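Long-range contacts in glyoxylate-induced Protein (Pseudomonas aeruginosa, PDB 1SQ4), which is a double-barrel cupin of unconfirmed function, possibly a ureidoglycine aminohydrolase: residues D163-L167 with T178-V182; D186-H192 with K264-R268. The contacts are given in a common frame with arbitrary orientation. Residue numbers count along the deposited sequence, not the author numbering.

Interaction 1 (D163-L167 with T178-V182). With SCN (thiocyanate ion), chain D.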
ATOM      1  N   ASP A 163     -43.573  12.826 -13.234  1.00 16.83           N
ATOM      2  CA  ASP A 163     -44.561  13.869 -13.091  1.00 15.74           C
ATOM      3  C   ASP A 163     -44.043  14.939 -12.147  1.00 16.08           C
ATOM      4  O   ASP A 163     -44.712  15.940 -11.879  1.00 18.01           O
ATOM      5  CB  ASP A 163     -45.870  13.266 -12.563  1.00 16.10           C
ATOM      6  CG  ASP A 163     -46.483  12.251 -13.530  1.00 17.73           C
ATOM      7  OD1 ASP A 163     -47.220  11.346 -13.071  1.00 16.43           O
ATOM      8  OD2 ASP A 163     -46.236  12.363 -14.753  1.00 18.53           O
ATOM      9  N   ILE A 164     -42.836  14.740 -11.648  1.00 15.81           N
ATOM     10  CA  ILE A 164     -42.257  15.697 -10.721  1.00 16.03           C
ATOM     11  C   ILE A 164     -41.160  16.503 -11.371  1.00 16.70           C
ATOM     12  O   ILE A 164     -40.192  15.948 -11.899  1.00 17.16           O
ATOM     13  CB  ILE A 164     -41.689  14.982  -9.481  1.00 15.17           C
ATOM     14  CG1 ILE A 164     -42.835  14.373  -8.675  1.00 13.17           C
ATOM     15  CG2 ILE A 164     -40.899  15.957  -8.637  1.00 15.51           C
ATOM     16  CD1 ILE A 164     -42.390  13.619  -7.469  1.00 13.52           C
ATOM     17  N   GLN A 165     -41.304  17.819 -11.330  1.00 17.66           N
ATOM     18  CA  GLN A 165     -40.298  18.673 -11.936  1.00 18.96           C
ATOM     19  C   GLN A 165     -39.069  18.723 -11.025  1.00 17.78           C
ATOM     20  O   GLN A 165     -39.145  19.136  -9.866  1.00 15.24           O
ATOM     21  CB  GLN A 165     -40.867  20.075 -12.171  1.00 22.31           C
ATOM     22  CG  GLN A 165     -40.299  20.795 -13.401  1.00 26.67           C
ATOM     23  CD  GLN A 165     -40.860  20.270 -14.722  1.00 29.57           C
ATOM     24  OE1 GLN A 165     -40.670  19.096 -15.080  1.00 31.65           O
ATOM     25  NE2 GLN A 165     -41.553  21.143 -15.455  1.00 29.17           N
ATOM     26  N   PRO A 166     -37.918  18.279 -11.545  1.00 18.04           N
ATOM     27  CA  PRO A 166     -36.678  18.276 -10.771  1.00 18.81           C
ATOM     28  C   PRO A 166     -36.187  19.656 -10.396  1.00 19.24           C
ATOM     29  O   PRO A 166     -36.190  20.566 -11.214  1.00 17.49           O
ATOM     30  CB  PRO A 166     -35.702  17.530 -11.678  1.00 18.81           C
ATOM     31  CG  PRO A 166     -36.238  17.782 -13.052  1.00 18.62           C
ATOM     32  CD  PRO A 166     -37.720  17.651 -12.864  1.00 18.13           C
ATOM     33  N   LEU A 167     -35.782  19.794  -9.140  1.00 21.76           N
ATOM     34  CA  LEU A 167     -35.269  21.044  -8.613  1.00 24.04           C
ATOM     35  C   LEU A 167     -33.822  21.163  -9.076  1.00 25.39           C
ATOM     36  O   LEU A 167     -32.953  20.425  -8.618  1.00 24.53           O
ATOM     37  CB  LEU A 167     -35.340  21.015  -7.092  1.00 25.14           C
ATOM     38  CG  LEU A 167     -35.053  22.297  -6.315  1.00 27.86           C
ATOM     39  CD1 LEU A 167     -35.333  22.019  -4.848  1.00 27.90           C
ATOM     40  CD2 LEU A 167     -33.608  22.765  -6.515  1.00 28.38           C
ATOM     41  N   THR A 178     -32.235  17.729  -8.872  1.00 19.90           N
ATOM     42  CA  THR A 178     -32.681  16.677  -7.976  1.00 19.04           C
ATOM     43  C   THR A 178     -34.204  16.614  -7.944  1.00 19.10           C
ATOM     44  O   THR A 178     -34.872  17.650  -7.902  1.00 19.13           O
ATOM     45  CB  THR A 178     -32.195  16.945  -6.534  1.00 19.49           C
ATOM     46  OG1 THR A 178     -30.771  17.071  -6.524  1.00 22.04           O
ATOM     47  CG2 THR A 178     -32.607  15.819  -5.609  1.00 21.40           C
ATOM     48  N   THR A 179     -34.759  15.406  -7.966  1.00 16.66           N
ATOM     49  CA  THR A 179     -36.200  15.269  -7.893  1.00 15.95           C
ATOM     50  C   THR A 179     -36.545  14.752  -6.505  1.00 14.88           C
ATOM     51  O   THR A 179     -36.069  13.699  -6.094  1.00 14.42           O
ATOM     52  CB  THR A 179     -36.730  14.299  -8.946  1.00 17.97           C
ATOM     53  OG1 THR A 179     -37.397  13.207  -8.296  1.00 19.63           O
ATOM     54  CG2 THR A 179     -35.595  13.779  -9.803  1.00 18.25           C
ATOM     55  N   ARG A 180     -37.368  15.506  -5.783  1.00 14.97           N
ATOM     56  CA  ARG A 180     -37.756  15.159  -4.419  1.00 14.22           C
ATOM     57  C   ARG A 180     -39.231  14.814  -4.319  1.00 13.61           C
ATOM     58  O   ARG A 180     -40.044  15.266  -5.128  1.00 15.19           O
ATOM     59  CB  ARG A 180     -37.427  16.326  -3.493  1.00 15.75           C
ATOM     60  CG  ARG A 180     -35.961  16.684  -3.512  1.00 17.91           C
ATOM     61  CD  ARG A 180     -35.681  17.983  -2.793  1.00 20.81           C
ATOM     62  NE  ARG A 180     -34.252  18.282  -2.811  1.00 24.34           N
ATOM     63  CZ  ARG A 180     -33.730  19.467  -2.519  1.00 26.52           C
ATOM     64  NH1 ARG A 180     -34.520  20.479  -2.181  1.00 29.05           N
ATOM     65  NH2 ARG A 180     -32.418  19.643  -2.574  1.00 28.73           N
ATOM     66  N   PHE A 181     -39.578  14.026  -3.310  1.00 12.12           N
ATOM     67  CA  PHE A 181     -40.955  13.596  -3.133  1.00 12.62           C
ATOM     68  C   PHE A 181     -41.539  14.072  -1.818  1.00 12.60           C
ATOM     69  O   PHE A 181     -42.679  13.752  -1.475  1.00 11.85           O
ATOM     70  CB  PHE A 181     -41.008  12.075  -3.192  1.00 12.75           C
ATOM     71  CG  PHE A 181     -40.381  11.508  -4.422  1.00 12.81           C
ATOM     72  CD1 PHE A 181     -41.167  11.118  -5.500  1.00 12.50           C
ATOM     73  CD2 PHE A 181     -38.996  11.402  -4.521  1.00 11.75           C
ATOM     74  CE1 PHE A 181     -40.590  10.630  -6.662  1.00 11.77           C
ATOM     75  CE2 PHE A 181     -38.406  10.917  -5.677  1.00 12.71           C
ATOM     76  CZ  PHE A 181     -39.204  10.529  -6.754  1.00 13.50           C
ATOM     77  N   VAL A 182     -40.749  14.844  -1.090  1.00 13.16           N
ATOM     78  CA  VAL A 182     -41.172  15.355   0.195  1.00 15.49           C
ATOM     79  C   VAL A 182     -40.623  16.747   0.432  1.00 17.34           C
ATOM     80  O   VAL A 182     -39.505  17.060   0.043  1.00 16.96           O
ATOM     81  CB  VAL A 182     -40.696  14.436   1.326  1.00 14.53           C
ATOM     82  CG1 VAL A 182     -40.750  15.162   2.649  1.00 17.17           C
ATOM     83  CG2 VAL A 182     -41.573  13.201   1.379  1.00 16.31           C
TER
HETATM   84  S   SCN D 302     -30.443  14.468  -2.801  1.00 21.55           S
HETATM   85  C   SCN D 302     -30.574  16.114  -2.427  1.00 21.86           C
HETATM   86  N   SCN D 302     -30.646  17.224  -2.205  1.00 22.45           N
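Two backbone hydrogen bonds hold L167 and T178 together. L167 N donates to T178 O at 2.6 Å, and T178 N donates to L167 O at 2.8 Å. The two residues thus form an antiparallel hydrogen-bonded pair, with CA atoms 5.1 Å apart and both side chains on the same face of the sheet. R180 makes the other strong polar contact. R180 NH2 donates to the N atom of a thiocyanate ion at 3.0 Å. The ion probably comes from the crystallisation liquor. Its N atom lies at the edge of the guanidinium, near its plane, and the thiocyanate C atom is 3.8 Å from T178 CG2. L167 CD1 covers one face of the same guanidinium, 3.2 Å from R180 NH1. The R180 side chain is extended, which carries its charged end out to L167.

Packing takes over next to the pair, from P166 back to I164. P166 lies across T179, with 4.2 Å between P166 CB and T179 CG2. P166 CA is also 3.4 Å from T178 O. The CA-to-CB bond of I164 points toward 178-182. I164 CG2 is 3.7 Å from R180 O, and I164 CD1 reaches F181 CD1 at 3.4 Å. The F181 ring also stacks with Y117. T179 is hydrogen-bonded through its backbone to I195, so strand 176-179 lies between strands 167-168 and 191-198. The short strand 167-168 is outermost in this sheet within the chain. The arrangement is a short antiparallel edge pairing on the large sheet of a bicupin, a protein with two cupin beta-barrels.

Interaction 2 (D186-H192 with K264-R268)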
ATOM      1  N   ASP A 186     -40.844  19.336   5.864  1.00 16.52           N
ATOM      2  CA  ASP A 186     -41.750  18.382   6.496  1.00 14.75           C
ATOM      3  C   ASP A 186     -40.988  17.516   7.498  1.00 13.17           C
ATOM      4  O   ASP A 186     -40.422  16.482   7.152  1.00 13.27           O
ATOM      5  CB  ASP A 186     -42.416  17.509   5.433  1.00 14.63           C
ATOM      6  CG  ASP A 186     -43.544  16.673   5.994  1.00 17.31           C
ATOM      7  OD1 ASP A 186     -44.207  15.967   5.206  1.00 18.86           O
ATOM      8  OD2 ASP A 186     -43.775  16.717   7.221  1.00 16.74           O
HETATM    9  N   MSE A 187     -40.993  17.957   8.747  1.00 11.48           N
HETATM   10  CA  MSE A 187     -40.293  17.277   9.808  1.00 12.56           C
HETATM   11  C   MSE A 187     -40.877  15.927  10.191  1.00 12.60           C
HETATM   12  O   MSE A 187     -40.344  15.245  11.054  1.00 11.79           O
HETATM   13  CB  MSE A 187     -40.224  18.190  11.030  1.00 15.68           C
HETATM   14  CG  MSE A 187     -38.809  18.407  11.535  1.00 21.65           C
HETATM   15 SE   MSE A 187     -37.580  19.052  10.159  1.00 28.78          SE
HETATM   16  CE  MSE A 187     -37.452  20.883  10.777  1.00 31.15           C
ATOM     17  N   ARG A 188     -41.972  15.538   9.551  1.00 13.95           N
ATOM     18  CA  ARG A 188     -42.594  14.257   9.845  1.00 14.15           C
ATOM     19  C   ARG A 188     -41.784  13.135   9.209  1.00 13.97           C
ATOM     20  O   ARG A 188     -41.764  12.016   9.713  1.00 15.52           O
ATOM     21  CB  ARG A 188     -44.023  14.236   9.316  1.00 16.16           C
ATOM     22  CG  ARG A 188     -44.964  15.183  10.039  1.00 20.05           C
ATOM     23  CD  ARG A 188     -46.380  15.038   9.492  1.00 24.02           C
ATOM     24  NE  ARG A 188     -46.433  15.444   8.090  1.00 27.52           N
ATOM     25  CZ  ARG A 188     -47.407  15.126   7.245  1.00 29.13           C
ATOM     26  NH1 ARG A 188     -48.432  14.384   7.650  1.00 30.26           N
ATOM     27  NH2 ARG A 188     -47.348  15.553   5.989  1.00 29.83           N
ATOM     28  N   HIS A 189     -41.119  13.431   8.097  1.00 13.12           N
ATOM     29  CA  HIS A 189     -40.299  12.432   7.433  1.00 11.90           C
ATOM     30  C   HIS A 189     -38.908  12.424   7.993  1.00 11.81           C
ATOM     31  O   HIS A 189     -38.286  13.477   8.162  1.00 10.22           O
ATOM     32  CB  HIS A 189     -40.192  12.693   5.943  1.00 12.72           C
ATOM     33  CG  HIS A 189     -41.314  12.117   5.159  1.00 14.27           C
ATOM     34  ND1 HIS A 189     -42.438  12.839   4.832  1.00 16.21           N
ATOM     35  CD2 HIS A 189     -41.519  10.867   4.683  1.00 15.04           C
ATOM     36  CE1 HIS A 189     -43.287  12.061   4.191  1.00 18.45           C
ATOM     37  NE2 HIS A 189     -42.752  10.855   4.089  1.00 16.43           N
ATOM     38  N   ASP A 190     -38.410  11.224   8.265  1.00 11.85           N
ATOM     39  CA  ASP A 190     -37.071  11.082   8.805  1.00 11.32           C
ATOM     40  C   ASP A 190     -36.137  10.459   7.776  1.00 11.18           C
ATOM     41  O   ASP A 190     -35.028  10.037   8.092  1.00 11.93           O
ATOM     42  CB  ASP A 190     -37.113  10.265  10.107  1.00  9.83           C
ATOM     43  CG  ASP A 190     -37.446   8.799   9.891  1.00  9.80           C
ATOM     44  OD1 ASP A 190     -38.035   8.443   8.852  1.00 11.56           O
ATOM     45  OD2 ASP A 190     -37.126   7.995  10.793  1.00  9.66           O
HETATM   46  N   MSE A 191     -36.588  10.426   6.532  1.00 12.79           N
HETATM   47  CA  MSE A 191     -35.780   9.867   5.464  1.00 15.37           C
HETATM   48  C   MSE A 191     -36.247  10.391   4.120  1.00 13.87           C
HETATM   49  O   MSE A 191     -37.435  10.644   3.911  1.00 14.08           O
HETATM   50  CB  MSE A 191     -35.880   8.344   5.438  1.00 19.01           C
HETATM   51  CG  MSE A 191     -37.189   7.834   4.872  1.00 25.26           C
HETATM   52 SE   MSE A 191     -37.039   5.990   4.334  1.00 35.78          SE
HETATM   53  CE  MSE A 191     -38.909   5.605   3.961  1.00 32.44           C
ATOM     54  N   HIS A 192     -35.303  10.546   3.205  1.00 10.50           N
ATOM     55  CA  HIS A 192     -35.628  11.008   1.878  1.00  7.68           C
ATOM     56  C   HIS A 192     -35.080   9.989   0.892  1.00  7.81           C
ATOM     57  O   HIS A 192     -34.004   9.424   1.090  1.00  8.96           O
ATOM     58  CB  HIS A 192     -34.986  12.372   1.602  1.00  4.56           C
ATOM     59  CG  HIS A 192     -35.572  13.505   2.395  1.00  3.88           C
ATOM     60  ND1 HIS A 192     -34.875  14.678   2.617  1.00  1.00           N
ATOM     61  CD2 HIS A 192     -36.784  13.678   2.964  1.00  4.78           C
ATOM     62  CE1 HIS A 192     -35.641  15.519   3.285  1.00  1.00           C
ATOM     63  NE2 HIS A 192     -36.806  14.942   3.509  1.00  2.73           N
ATOM     64  N   LYS A 264     -31.363   8.508   2.195  1.00  8.79           N
ATOM     65  CA  LYS A 264     -30.651   8.972   3.391  1.00 10.08           C
ATOM     66  C   LYS A 264     -31.636   9.281   4.517  1.00 10.58           C
ATOM     67  O   LYS A 264     -32.821   9.511   4.273  1.00 10.11           O
ATOM     68  CB  LYS A 264     -29.860  10.243   3.074  1.00 10.49           C
ATOM     69  CG  LYS A 264     -30.681  11.247   2.275  1.00 12.69           C
ATOM     70  CD  LYS A 264     -30.010  12.591   2.128  1.00 10.22           C
ATOM     71  CE  LYS A 264     -30.905  13.509   1.323  1.00 10.70           C
ATOM     72  NZ  LYS A 264     -30.416  14.910   1.335  1.00 12.49           N
ATOM     73  N   ASP A 265     -31.124   9.290   5.746  1.00 12.06           N
ATOM     74  CA  ASP A 265     -31.924   9.582   6.931  1.00 12.64           C
ATOM     75  C   ASP A 265     -31.652  11.029   7.331  1.00 12.92           C
ATOM     76  O   ASP A 265     -30.502  11.471   7.326  1.00 11.76           O
ATOM     77  CB  ASP A 265     -31.569   8.626   8.074  1.00 15.16           C
ATOM     78  CG  ASP A 265     -30.086   8.608   8.391  1.00 19.20           C
ATOM     79  OD1 ASP A 265     -29.285   8.180   7.526  1.00 20.90           O
ATOM     80  OD2 ASP A 265     -29.711   9.021   9.515  1.00 21.16           O
ATOM     81  N   VAL A 266     -32.715  11.756   7.680  1.00 12.63           N
ATOM     82  CA  VAL A 266     -32.609  13.167   8.028  1.00 12.34           C
ATOM     83  C   VAL A 266     -33.633  13.673   9.041  1.00 12.42           C
ATOM     84  O   VAL A 266     -34.453  12.918   9.553  1.00 13.77           O
ATOM     85  CB  VAL A 266     -32.770  14.022   6.768  1.00 13.57           C
ATOM     86  CG1 VAL A 266     -31.589  13.804   5.824  1.00 14.04           C
ATOM     87  CG2 VAL A 266     -34.071  13.652   6.072  1.00 14.03           C
ATOM     88  N   ASN A 267     -33.571  14.974   9.309  1.00 11.50           N
ATOM     89  CA  ASN A 267     -34.475  15.653  10.231  1.00  9.14           C
ATOM     90  C   ASN A 267     -34.567  15.031  11.605  1.00 10.33           C
ATOM     91  O   ASN A 267     -35.612  15.095  12.251  1.00 12.16           O
ATOM     92  CB  ASN A 267     -35.870  15.743   9.630  1.00  6.16           C
ATOM     93  CG  ASN A 267     -35.864  16.360   8.268  1.00  3.92           C
ATOM     94  OD1 ASN A 267     -34.970  17.119   7.932  1.00  3.57           O
ATOM     95  ND2 ASN A 267     -36.867  16.040   7.471  1.00  4.38           N
ATOM     96  N   ARG A 268     -33.479  14.429  12.066  1.00 10.50           N
ATOM     97  CA  ARG A 268     -33.499  13.818  13.387  1.00  9.50           C
ATOM     98  C   ARG A 268     -32.152  13.990  14.088  1.00  9.06           C
ATOM     99  O   ARG A 268     -31.163  14.332  13.449  1.00 10.07           O
ATOM    100  CB  ARG A 268     -33.859  12.346  13.248  1.00  8.26           C
ATOM    101  CG  ARG A 268     -34.794  11.859  14.323  1.00 10.54           C
ATOM    102  CD  ARG A 268     -36.249  11.650  13.836  1.00 10.43           C
ATOM    103  NE  ARG A 268     -36.805  12.803  13.146  1.00  9.17           N
ATOM    104  CZ  ARG A 268     -38.048  12.879  12.675  1.00  9.10           C
ATOM    105  NH1 ARG A 268     -38.444  13.979  12.046  1.00  9.15           N
ATOM    106  NH2 ARG A 268     -38.901  11.876  12.832  1.00  6.61           N
TER
HETATM  107  O   HOH W   1     -32.643  16.437   1.157  1.00  4.09           O
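This contact is an antiparallel strand pairing that runs on into loops, where the start of strand 191-198 meets the end of strand 258-265. H192 and K264 form the hydrogen-bonded pair: H192 N donates to K264 O at 2.9 Å and K264 N to H192 O at 3.0 Å. M191 and D265 form the non-hydrogen-bonded pair. V266 N donates to D190 O at 2.9 Å, beyond the bridges.

N267 ND2 donates to H189 O at 3.0 Å. R268 NH1 makes a very short bond of 2.5 Å to M187 O in the type I turn D186-H189. D186 OD2 accepts from R188 N, an Asx turn. V266 CG2 sits over the H192 ring in a CH-pi contact, 3.7 Å from its centroid. A water bridges H192 ND1 and K264 NZ.

M187, a selenomethionine, packs on L46 of the second subunit. D190 OD2 salt-bridges K143 and hydrogen-bonds Q146 N, tying this loop to another sheet. The arrangement is an antiparallel beta ladder within a double-barrel cupin fold.

Overall arrangement
Both contacts build the same antiparallel sheet and follow one another along the chain. Interaction 1 joins strands 167-168 and 176-179 at the sheet's edge; interaction 2 joins 191-198 and 258-265 further in. Strands 176-179 and 191-198 are neighbours, and V182 CG2 packs 3.5 Å from H189 CE1. Interaction 1 joins two consecutive antiparallel strands, a beta hairpin, and has more exposed residues, with a single bridge and mainly apolar packing. Interaction 2 brings together segments 72 residues apart. Most of its residues are buried, and beyond its two bridges the N267 and R268 side chains hydrogen-bond to backbone carbonyls of the turn. It also reaches the second subunit, whereas no other chain touches interaction 1.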